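Local coordinates for protein fructuronate-tagaturonate epimerase UxaE from Cohnella laeviribosi in complex with 1 glycerol (Cohnella laeviribosi, PDB 6ILB) that probably catalyses the metal-dependent epimerization of D-tagaturonate to D-fructuronate, at residues B[338-343]-B[357-362]; B[273-278]-B[302-307]. All coordinates share one frame; numbering follows the deposited sequence.

Contact 1. Residues B[338-343]-B[357-362]. With ZN (zinc ion), chain F.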
ATOM      1  N   TYR B 338     -11.777  12.338 -10.100  1.00 44.07           N
ATOM      2  CA  TYR B 338     -10.975  11.458  -9.261  1.00 44.79           C
ATOM      3  C   TYR B 338      -9.554  12.012  -9.161  1.00 48.30           C
ATOM      4  O   TYR B 338      -9.219  13.008  -9.804  1.00 44.34           O
ATOM      5  CB  TYR B 338     -10.985  10.040  -9.820  1.00 43.56           C
ATOM      6  CG  TYR B 338     -10.579   9.997 -11.268  1.00 41.89           C
ATOM      7  CD1 TYR B 338      -9.253   9.904 -11.622  1.00 42.95           C
ATOM      8  CD2 TYR B 338     -11.518  10.102 -12.278  1.00 43.47           C
ATOM      9  CE1 TYR B 338      -8.862   9.884 -12.939  1.00 44.48           C
ATOM     10  CE2 TYR B 338     -11.136  10.081 -13.610  1.00 46.61           C
ATOM     11  CZ  TYR B 338      -9.804   9.972 -13.929  1.00 45.02           C
ATOM     12  OH  TYR B 338      -9.408   9.948 -15.245  1.00 42.32           O
ATOM     13  N   LYS B 339      -8.708  11.357  -8.341  1.00 48.45           N
ATOM     14  CA  LYS B 339      -7.301  11.704  -8.153  1.00 38.72           C
ATOM     15  C   LYS B 339      -6.390  10.821  -8.988  1.00 44.18           C
ATOM     16  O   LYS B 339      -6.719   9.680  -9.313  1.00 47.52           O
ATOM     17  CB  LYS B 339      -6.847  11.519  -6.711  1.00 42.17           C
ATOM     18  CG  LYS B 339      -7.836  11.854  -5.669  1.00 51.30           C
ATOM     19  CD  LYS B 339      -7.137  11.898  -4.309  1.00 48.54           C
ATOM     20  CE  LYS B 339      -6.884  10.516  -3.748  1.00 43.81           C
ATOM     21  NZ  LYS B 339      -6.569  10.623  -2.290  1.00 44.16           N
ATOM     22  N   LEU B 340      -5.206  11.338  -9.275  1.00 41.33           N
ATOM     23  CA  LEU B 340      -4.135  10.486  -9.755  1.00 40.06           C
ATOM     24  C   LEU B 340      -3.624   9.607  -8.621  1.00 44.98           C
ATOM     25  O   LEU B 340      -3.470  10.057  -7.483  1.00 44.93           O
ATOM     26  CB  LEU B 340      -2.993  11.324 -10.297  1.00 37.92           C
ATOM     27  CG  LEU B 340      -3.195  11.925 -11.672  1.00 46.27           C
ATOM     28  CD1 LEU B 340      -1.842  12.440 -12.140  1.00 42.82           C
ATOM     29  CD2 LEU B 340      -3.774  10.886 -12.646  1.00 41.91           C
ATOM     30  N   SER B 341      -3.348   8.348  -8.933  1.00 45.01           N
ATOM     31  CA  SER B 341      -2.701   7.459  -7.987  1.00 43.97           C
ATOM     32  C   SER B 341      -1.387   6.997  -8.575  1.00 42.69           C
ATOM     33  O   SER B 341      -1.337   6.628  -9.748  1.00 47.39           O
ATOM     34  CB  SER B 341      -3.563   6.257  -7.663  1.00 48.45           C
ATOM     35  OG  SER B 341      -2.886   5.437  -6.725  1.00 51.04           O
ATOM     36  N   ILE B 342      -0.331   7.001  -7.752  1.00 40.74           N
ATOM     37  CA  ILE B 342       1.018   6.658  -8.190  1.00 39.96           C
ATOM     38  C   ILE B 342       1.407   5.336  -7.543  1.00 43.40           C
ATOM     39  O   ILE B 342       1.651   5.267  -6.334  1.00 46.69           O
ATOM     40  CB  ILE B 342       2.032   7.758  -7.849  1.00 42.85           C
ATOM     41  CG1 ILE B 342       1.726   9.039  -8.623  1.00 42.27           C
ATOM     42  CG2 ILE B 342       3.420   7.290  -8.168  1.00 36.55           C
ATOM     43  CD1 ILE B 342       0.722   9.907  -7.925  1.00 45.36           C
ATOM     44  N   HIS B 343       1.500   4.288  -8.340  1.00 43.96           N
ATOM     45  CA  HIS B 343       1.931   3.009  -7.812  1.00 48.64           C
ATOM     46  C   HIS B 343       3.455   2.888  -7.845  1.00 48.39           C
ATOM     47  O   HIS B 343       4.145   3.592  -8.585  1.00 49.34           O
ATOM     48  CB  HIS B 343       1.247   1.883  -8.591  1.00 48.72           C
ATOM     49  CG  HIS B 343      -0.229   1.815  -8.337  1.00 52.01           C
ATOM     50  ND1 HIS B 343      -1.066   0.942  -8.992  1.00 58.53           N
ATOM     51  CD2 HIS B 343      -1.020   2.521  -7.491  1.00 52.16           C
ATOM     52  CE1 HIS B 343      -2.304   1.104  -8.561  1.00 48.18           C
ATOM     53  NE2 HIS B 343      -2.305   2.056  -7.652  1.00 46.61           N
ATOM     54  N   ARG B 357       2.733  19.501  -7.271  1.00 40.47           N
ATOM     55  CA  ARG B 357       2.340  20.731  -7.940  1.00 44.09           C
ATOM     56  C   ARG B 357       1.233  20.473  -8.962  1.00 44.41           C
ATOM     57  O   ARG B 357       0.219  21.170  -8.957  1.00 37.82           O
ATOM     58  CB  ARG B 357       3.546  21.400  -8.609  1.00 51.09           C
ATOM     59  CG  ARG B 357       3.156  22.341  -9.778  1.00 49.15           C
ATOM     60  CD  ARG B 357       4.303  23.237 -10.300  1.00 66.31           C
ATOM     61  NE  ARG B 357       5.590  22.548 -10.447  1.00 76.17           N
ATOM     62  CZ  ARG B 357       6.579  22.589  -9.555  1.00 73.30           C
ATOM     63  NH1 ARG B 357       6.432  23.282  -8.430  1.00 74.93           N
ATOM     64  NH2 ARG B 357       7.707  21.921  -9.784  1.00 70.50           N
ATOM     65  N   TYR B 358       1.402  19.476  -9.855  1.00 42.45           N
ATOM     66  CA  TYR B 358       0.419  19.331 -10.932  1.00 41.90           C
ATOM     67  C   TYR B 358      -0.924  18.801 -10.437  1.00 41.25           C
ATOM     68  O   TYR B 358      -1.948  19.101 -11.053  1.00 46.09           O
ATOM     69  CB  TYR B 358       0.958  18.456 -12.057  1.00 45.31           C
ATOM     70  CG  TYR B 358       1.827  19.246 -13.011  1.00 45.40           C
ATOM     71  CD1 TYR B 358       1.275  20.029 -14.014  1.00 40.26           C
ATOM     72  CD2 TYR B 358       3.197  19.231 -12.875  1.00 40.33           C
ATOM     73  CE1 TYR B 358       2.091  20.759 -14.869  1.00 45.77           C
ATOM     74  CE2 TYR B 358       4.006  19.949 -13.692  1.00 46.22           C
ATOM     75  CZ  TYR B 358       3.471  20.711 -14.689  1.00 50.13           C
ATOM     76  OH  TYR B 358       4.346  21.413 -15.493  1.00 44.13           O
ATOM     77  N   THR B 359      -0.960  18.024  -9.350  1.00 37.22           N
ATOM     78  CA  THR B 359      -2.236  17.588  -8.796  1.00 38.07           C
ATOM     79  C   THR B 359      -2.755  18.534  -7.732  1.00 44.34           C
ATOM     80  O   THR B 359      -3.712  18.184  -7.023  1.00 41.20           O
ATOM     81  CB  THR B 359      -2.138  16.175  -8.195  1.00 41.22           C
ATOM     82  OG1 THR B 359      -1.287  16.184  -7.038  1.00 47.13           O
ATOM     83  CG2 THR B 359      -1.600  15.193  -9.214  1.00 36.58           C
ATOM     84  N   ASN B 360      -2.119  19.697  -7.584  1.00 47.20           N
ATOM     85  CA  ASN B 360      -2.447  20.669  -6.542  1.00 44.43           C
ATOM     86  C   ASN B 360      -2.731  19.945  -5.231  1.00 45.88           C
ATOM     87  O   ASN B 360      -3.786  20.103  -4.610  1.00 49.13           O
ATOM     88  CB  ASN B 360      -3.617  21.562  -6.982  1.00 46.73           C
ATOM     89  CG  ASN B 360      -3.902  22.713  -5.994  1.00 62.98           C
ATOM     90  OD1 ASN B 360      -2.978  23.275  -5.381  1.00 52.50           O
ATOM     91  ND2 ASN B 360      -5.191  23.065  -5.841  1.00 55.96           N
ATOM     92  N   GLY B 361      -1.794  19.067  -4.851  1.00 44.02           N
ATOM     93  CA  GLY B 361      -1.868  18.354  -3.589  1.00 39.27           C
ATOM     94  C   GLY B 361      -2.891  17.238  -3.520  1.00 46.45           C
ATOM     95  O   GLY B 361      -2.935  16.526  -2.514  1.00 50.88           O
ATOM     96  N   ARG B 362      -3.721  17.057  -4.541  1.00 45.53           N
ATOM     97  CA  ARG B 362      -4.800  16.072  -4.500  1.00 43.24           C
ATOM     98  C   ARG B 362      -4.341  14.822  -5.259  1.00 44.56           C
ATOM     99  O   ARG B 362      -4.420  14.761  -6.486  1.00 47.21           O
ATOM    100  CB  ARG B 362      -6.042  16.697  -5.104  1.00 42.56           C
ATOM    101  CG  ARG B 362      -7.333  15.989  -4.813  1.00 40.85           C
ATOM    102  CD  ARG B 362      -8.407  16.638  -5.615  1.00 40.43           C
ATOM    103  NE  ARG B 362      -8.181  16.477  -7.057  1.00 51.98           N
ATOM    104  CZ  ARG B 362      -8.944  15.742  -7.862  1.00 41.79           C
ATOM    105  NH1 ARG B 362      -9.981  15.081  -7.376  1.00 44.20           N
ATOM    106  NH2 ARG B 362      -8.674  15.671  -9.156  1.00 38.69           N
TER
HETATM  107 ZN    ZN F   2      -0.710  -0.918 -10.529  1.00 84.80          ZN
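R362 reaches across to Y338, just before strand 339-342, and gives its NH2 to the carbonyl oxygen of Y338, 2.8 Å away in a weak bond with an N-H...O angle of only 124°. The guanidinium lies oblique to this oxygen, while CA and CG of K339 sit over one of its faces. CG of R362 points away from its own backbone N (chi1 -164°) and the chain then bends at chi3, which turns the charged end back to Y338. Arginine suits the place because its several N-H groups can be shared: NH2 also makes a salt bridge to D334, and NH1 bonds G337 O, so the arginine links the residues that lead into the strand, with the bond to Y338 the weak one.

The closely packed apolar part, buried, lies beside this. CD of K339 meets CG of R362 at 4.1 Å, methylene against methylene, while the lysine amine continues away to T93 on the first barrel strand. CD1 of L340 meets the CG2 methyl of T359 at 4.0 Å; threonine can offer this methyl because its OG1 turns back to V355 O in the last turns of the preceding helix.

By contrast, the outer side is a solvent-facing bend. R357 and N360 are exposed and do not touch the strand. N360, at positive phi, ends the helix in a Schellman motif, its N bonding R357 O at 3.1 Å. The type I' turn from T359 to R362 closes with R362 N to T359 O at 2.7 Å; asparagine and glycine tolerate its left-handed backbone angles.

At the far end of the strand, H343 ND1 binds zinc at 2.4 Å. Strand 339-342, helix 349-358 and the turn into strand 363-367 form a right-handed beta-alpha-beta unit of a TIM barrel, with the metal site at the strand's C-terminal end.

Contact 2. Residues B[273-278]-B[302-307]. Unlike the reference sequence in segment 273-278: A277 (reference Thr). With ZN (zinc ion), chain F.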
ATOM      1  N   ASP B 273      -1.889   0.650 -14.874  1.00 59.23           N
ATOM      2  CA  ASP B 273      -0.461   0.731 -15.181  1.00 67.90           C
ATOM      3  C   ASP B 273       0.171  -0.643 -15.376  1.00 72.62           C
ATOM      4  O   ASP B 273       1.343  -0.845 -15.008  1.00 71.61           O
ATOM      5  CB  ASP B 273       0.289   1.498 -14.091  1.00 68.40           C
ATOM      6  CG  ASP B 273       0.197   0.813 -12.766  1.00 63.65           C
ATOM      7  OD1 ASP B 273      -0.943   0.459 -12.419  1.00 68.55           O
ATOM      8  OD2 ASP B 273       1.230   0.593 -12.104  1.00 67.65           O
ATOM      9  N   GLU B 274      -0.593  -1.600 -15.909  1.00 73.02           N
ATOM     10  CA  GLU B 274      -0.110  -2.921 -16.287  1.00 71.63           C
ATOM     11  C   GLU B 274      -0.096  -3.111 -17.793  1.00 70.31           C
ATOM     12  O   GLU B 274      -0.003  -4.244 -18.263  1.00 71.98           O
ATOM     13  CB  GLU B 274      -0.963  -4.011 -15.641  1.00 71.70           C
ATOM     14  CG  GLU B 274      -0.694  -4.197 -14.159  1.00 74.35           C
ATOM     15  CD  GLU B 274      -1.330  -3.127 -13.288  1.00 74.86           C
ATOM     16  OE1 GLU B 274      -2.424  -2.601 -13.627  1.00 67.43           O
ATOM     17  OE2 GLU B 274      -0.714  -2.827 -12.245  1.00 75.07           O
ATOM     18  N   THR B 275      -0.232  -2.039 -18.560  1.00 67.80           N
ATOM     19  CA  THR B 275       0.141  -2.118 -19.958  1.00 74.73           C
ATOM     20  C   THR B 275       1.655  -2.275 -20.067  1.00 72.82           C
ATOM     21  O   THR B 275       2.413  -1.879 -19.175  1.00 72.59           O
ATOM     22  CB  THR B 275      -0.323  -0.872 -20.724  1.00 69.85           C
ATOM     23  OG1 THR B 275      -0.138   0.283 -19.899  1.00 71.72           O
ATOM     24  CG2 THR B 275      -1.787  -0.962 -21.139  1.00 61.14           C
ATOM     25  N   LEU B 276       2.099  -2.891 -21.156  1.00 70.59           N
ATOM     26  CA  LEU B 276       3.518  -2.803 -21.463  1.00 71.30           C
ATOM     27  C   LEU B 276       3.841  -1.424 -22.000  1.00 69.01           C
ATOM     28  O   LEU B 276       4.935  -0.901 -21.771  1.00 71.66           O
ATOM     29  CB  LEU B 276       3.918  -3.869 -22.481  1.00 76.10           C
ATOM     30  CG  LEU B 276       3.877  -5.341 -22.076  1.00 78.40           C
ATOM     31  CD1 LEU B 276       5.003  -6.075 -22.790  1.00 85.58           C
ATOM     32  CD2 LEU B 276       3.976  -5.526 -20.573  1.00 73.04           C
ATOM     33  N   ALA B 277       2.901  -0.838 -22.729  1.00 64.94           N
ATOM     34  CA  ALA B 277       3.013   0.544 -23.127  1.00 66.33           C
ATOM     35  C   ALA B 277       2.723   1.452 -21.929  1.00 63.49           C
ATOM     36  O   ALA B 277       1.965   1.090 -21.029  1.00 58.49           O
ATOM     37  CB  ALA B 277       2.037   0.847 -24.262  1.00 58.62           C
ATOM     38  N   PRO B 278       3.338   2.624 -21.878  1.00 59.79           N
ATOM     39  CA  PRO B 278       2.811   3.676 -21.007  1.00 62.26           C
ATOM     40  C   PRO B 278       1.375   4.003 -21.398  1.00 62.24           C
ATOM     41  O   PRO B 278       0.913   3.689 -22.500  1.00 57.88           O
ATOM     42  CB  PRO B 278       3.749   4.862 -21.268  1.00 58.56           C
ATOM     43  CG  PRO B 278       4.397   4.556 -22.603  1.00 53.89           C
ATOM     44  CD  PRO B 278       4.529   3.064 -22.622  1.00 58.34           C
ATOM     45  N   ALA B 302      -4.707   4.948 -11.648  1.00 53.70           N
ATOM     46  CA  ALA B 302      -3.253   4.757 -11.644  1.00 48.98           C
ATOM     47  C   ALA B 302      -2.740   4.504 -13.056  1.00 48.96           C
ATOM     48  O   ALA B 302      -2.666   3.356 -13.500  1.00 47.16           O
ATOM     49  CB  ALA B 302      -2.864   3.599 -10.727  1.00 43.32           C
ATOM     50  N   PRO B 303      -2.364   5.534 -13.799  1.00 50.72           N
ATOM     51  CA  PRO B 303      -1.837   5.311 -15.144  1.00 53.14           C
ATOM     52  C   PRO B 303      -0.387   4.858 -15.121  1.00 58.68           C
ATOM     53  O   PRO B 303       0.360   5.081 -14.167  1.00 64.96           O
ATOM     54  CB  PRO B 303      -1.972   6.681 -15.808  1.00 48.55           C
ATOM     55  CG  PRO B 303      -1.971   7.627 -14.707  1.00 50.37           C
ATOM     56  CD  PRO B 303      -2.571   6.957 -13.518  1.00 45.81           C
ATOM     57  N   ARG B 304      -0.008   4.191 -16.207  1.00 60.00           N
ATOM     58  CA  ARG B 304       1.381   3.828 -16.453  1.00 61.88           C
ATOM     59  C   ARG B 304       2.099   5.032 -17.043  1.00 52.98           C
ATOM     60  O   ARG B 304       1.893   5.371 -18.209  1.00 55.20           O
ATOM     61  CB  ARG B 304       1.458   2.638 -17.402  1.00 62.86           C
ATOM     62  CG  ARG B 304       2.546   1.642 -17.038  1.00 68.63           C
ATOM     63  CD  ARG B 304       3.737   1.858 -17.908  1.00 58.35           C
ATOM     64  NE  ARG B 304       4.613   0.702 -17.956  1.00 60.02           N
ATOM     65  CZ  ARG B 304       5.870   0.769 -18.365  1.00 62.32           C
ATOM     66  NH1 ARG B 304       6.378   1.939 -18.745  1.00 66.03           N
ATOM     67  NH2 ARG B 304       6.612  -0.319 -18.393  1.00 58.57           N
ATOM     68  N   PHE B 305       2.950   5.668 -16.249  1.00 51.21           N
ATOM     69  CA  PHE B 305       3.676   6.833 -16.723  1.00 52.13           C
ATOM     70  C   PHE B 305       4.822   6.442 -17.642  1.00 47.45           C
ATOM     71  O   PHE B 305       5.351   5.331 -17.567  1.00 52.90           O
ATOM     72  CB  PHE B 305       4.214   7.639 -15.548  1.00 48.05           C
ATOM     73  CG  PHE B 305       3.144   8.208 -14.699  1.00 48.15           C
ATOM     74  CD1 PHE B 305       2.521   9.389 -15.057  1.00 47.73           C
ATOM     75  CD2 PHE B 305       2.727   7.545 -13.560  1.00 45.67           C
ATOM     76  CE1 PHE B 305       1.505   9.905 -14.275  1.00 48.70           C
ATOM     77  CE2 PHE B 305       1.714   8.067 -12.769  1.00 45.73           C
ATOM     78  CZ  PHE B 305       1.103   9.246 -13.131  1.00 46.46           C
ATOM     79  N   ILE B 306       5.170   7.378 -18.540  1.00 48.99           N
ATOM     80  CA  ILE B 306       6.387   7.298 -19.347  1.00 55.18           C
ATOM     81  C   ILE B 306       7.564   6.947 -18.445  1.00 53.65           C
ATOM     82  O   ILE B 306       7.645   7.375 -17.292  1.00 56.81           O
ATOM     83  CB  ILE B 306       6.621   8.631 -20.092  1.00 59.31           C
ATOM     84  CG1 ILE B 306       7.853   8.588 -20.996  1.00 59.45           C
ATOM     85  CG2 ILE B 306       6.786   9.796 -19.133  1.00 57.24           C
ATOM     86  CD1 ILE B 306       7.919   7.439 -21.939  1.00 64.84           C
ATOM     87  N   GLY B 307       8.470   6.154 -18.952  1.00 54.33           N
ATOM     88  CA  GLY B 307       9.571   5.711 -18.139  1.00 54.59           C
ATOM     89  C   GLY B 307       9.219   4.457 -17.368  1.00 53.72           C
ATOM     90  O   GLY B 307       8.347   3.669 -17.749  1.00 56.32           O
TER
HETATM   91 ZN    ZN F   2      -0.710  -0.918 -10.529  1.00 84.80          ZN
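Two loops at the C-terminal ends of neighbouring TIM-barrel strands meet here beside the zinc site. The first supplies two carboxylate ligands: D273 OD1 lies 2.4 Å from the metal and E274 OE2 2.6 Å, with H161 and H343 completing the set. D273 has CG between its backbone N and carbonyl carbon (chi1 62°), which swings the carboxylate to the zinc and leaves CB packed against R304, 3.7 Å from that residue's CB. S271, itself a zinc ligand in another zinc-bound form, hydrogen-bonds here to OD1 of D273 and OE1 of E274, and probably helps to position them.

R304 runs along the first loop. Its CG rests on D273 O at 3.4 Å, its CD lies beside CA of P278, and the guanidinium passes among backbone carbonyls, with L276 O 3.8 Å from NH2 over one face. A long chain with a positive end suits a path beside the carbonyls of T275, L276 and A277. Replaced by alanine, R304 would probably leave a gap beside P278 and deprive those carbonyls of a nearby positive charge. Within the loop T275 OG1 donates a hydrogen bond to A277 O, and P278 stiffens its end, CB lying 3.6 Å from R304 O.

On the barrel side, A302 pairs through its backbone with I270 and I272, joining strands 300-302 and 267-271; T275 packs on helix 234-259, and I306 on helix 319-336.

Contact 1 is the more buried of the two: it ties strand 339-342 to the turn after helix 349-358 with one arginine and a few aliphatic touches. Contact 2, only partly buried, joins two loops that follow strands 267-271 and 300-302 and works through carboxylates, backbone carbonyls and an arginine chain. Both meet at the zinc ion, H343 from 338-343 and D273 with E274 from 273-278. They also touch directly, since the imidazole CE1 of H343 lies 3.4 Å from the CB of A302. An arginine is central to each, but R362 is held by bonds and a salt bridge, whereas R304 lies along the neighbouring loop with its guanidinium near several backbone carbonyls.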